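Local coordinates for tryptophanyl-tRNA synthetase (Aeropyrum pernix, PDB 3A04) that catalyses the ATP-dependent attachment of L-tryptophan to tRNA(Trp), releasing AMP and diphosphate, at the interface of chains A and B. Sequence-based numbering; all coordinates share one arbitrary frame. Chains: chain A/B, Tryptophanyl-tRNA synthetase.

The interface of chains A and B. Residues chain A 121, 152-153, 370, 372; chain B 156, 160, 163.
B:Arg160, on helix 156-165 of chain B, reaches across to the 3-10 helix 151-153 of chain A and the C-terminal residue A:Phe372, showing how one arginine can join two subunits of a tryptophanyl-tRNA synthetase, a class I enzyme that acts as a dimer; the two-fold axis repeats the contact with the chains exchanged. Its hydrogen bonds are side-on: B:Arg160 NE lies 2.8 Å from the backbone O of A:Thr152 in a nearly straight bond (165° at H), and its NH2 gives the same oxygen a more bent one at 3.2 Å. That oxygen lies in the guanidinium plane, while both donors are tilted modestly out of the carbonyl plane, to the same side. The chain runs extended to CD and turns at chi3 (-53°), bringing this edge to the turn. B:Arg160 NH1, the other terminal nitrogen, sits over the face of the A:Phe372 ring, 3.6 Å from its centroid and toward the rim, a cation-pi contact with the planes 70° apart. Apolar packing completes the clasp: A:Pro370 CB rests over one guanidinium face, toward its rim, 3.6 Å from B:Arg160 CZ, and A:Phe372 CE1 touches B:Arg160 CD. A leucine here would probably leave the A:Thr152 carbonyl without these two donors and the A:Phe372 ring without its cation. In the second shell, A:Arg121 NH2 hydrogen-bonds A:Phe372 O at 2.8 Å and A:Thr152 OG1 at 2.9 Å, tying the chain end to the turn. At the flank, B:Thr156 CG2 packs near A:Asn153 CA.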
# COMPACT_ATOMS: atom_id res chain seq x y z
N ARG A 121 -9.32 15.21 1.39
CA ARG A 121 -8.47 15.24 0.20
C ARG A 121 -8.30 16.65 -0.28
O ARG A 121 -7.18 17.10 -0.56
CB ARG A 121 -9.02 14.32 -0.94
CG ARG A 121 -9.25 12.90 -0.43
CD ARG A 121 -7.88 12.12 -0.20
NE ARG A 121 -7.17 12.00 -1.49
CZ ARG A 121 -5.86 12.04 -1.64
NH1 ARG A 121 -5.04 12.36 -0.59
NH2 ARG A 121 -5.35 11.87 -2.83
N THR A 152 0.18 10.11 -2.77
CA THR A 152 -0.93 9.44 -3.39
C THR A 152 -0.84 9.65 -4.91
O THR A 152 -1.77 9.27 -5.64
CB THR A 152 -2.34 9.92 -2.93
OG1 THR A 152 -2.49 11.30 -3.25
CG2 THR A 152 -2.61 9.66 -1.41
N ASN A 153 0.23 10.24 -5.38
CA ASN A 153 0.30 10.44 -6.84
C ASN A 153 1.68 10.22 -7.39
O ASN A 153 2.19 11.01 -8.21
CB ASN A 153 -0.28 11.84 -7.26
CG ASN A 153 -0.70 11.88 -8.72
OD1 ASN A 153 -1.04 10.84 -9.28
ND2 ASN A 153 -0.67 13.06 -9.36
N PRO A 370 -3.53 14.87 -7.04
CA PRO A 370 -4.16 13.62 -7.36
C PRO A 370 -5.62 13.93 -7.76
O PRO A 370 -6.24 14.88 -7.23
CB PRO A 370 -4.14 12.89 -6.01
CG PRO A 370 -3.99 14.02 -4.97
CD PRO A 370 -3.02 14.91 -5.65
N PHE A 372 -8.47 12.20 -6.98
CA PHE A 372 -9.40 12.01 -5.89
C PHE A 372 -8.56 11.73 -4.60
O PHE A 372 -7.31 11.57 -4.87
CB PHE A 372 -10.40 10.85 -6.17
CG PHE A 372 -9.72 9.47 -6.39
CD1 PHE A 372 -9.43 8.64 -5.31
CD2 PHE A 372 -9.42 9.02 -7.69
CE1 PHE A 372 -8.87 7.35 -5.51
CE2 PHE A 372 -8.82 7.75 -7.93
CZ PHE A 372 -8.56 6.92 -6.82
N THR B 156 -1.29 4.04 -10.62
CA THR B 156 -1.56 4.98 -9.53
C THR B 156 -2.96 4.97 -8.96
O THR B 156 -3.09 4.92 -7.75
CB THR B 156 -1.09 6.43 -9.94
OG1 THR B 156 0.32 6.37 -10.12
CG2 THR B 156 -1.36 7.42 -8.76
N ARG B 160 -3.80 4.15 -5.15
CA ARG B 160 -4.37 5.19 -4.27
C ARG B 160 -5.57 4.64 -3.48
O ARG B 160 -5.79 5.00 -2.32
CB ARG B 160 -4.82 6.37 -5.11
CG ARG B 160 -5.22 7.58 -4.22
CD ARG B 160 -5.57 8.82 -5.10
NE ARG B 160 -4.56 9.17 -6.05
CZ ARG B 160 -4.81 9.55 -7.30
NH1 ARG B 160 -6.05 9.61 -7.75
NH2 ARG B 160 -3.80 9.89 -8.08
N GLN B 163 -4.19 2.95 -0.50
CA GLN B 163 -3.75 3.95 0.51
C GLN B 163 -4.92 4.60 1.28
O GLN B 163 -4.88 4.74 2.51
CB GLN B 163 -2.96 5.04 -0.14
CG GLN B 163 -1.65 4.60 -0.78
CD GLN B 163 -1.00 5.74 -1.60
OE1 GLN B 163 -1.52 6.14 -2.67
NE2 GLN B 163 0.14 6.24 -1.11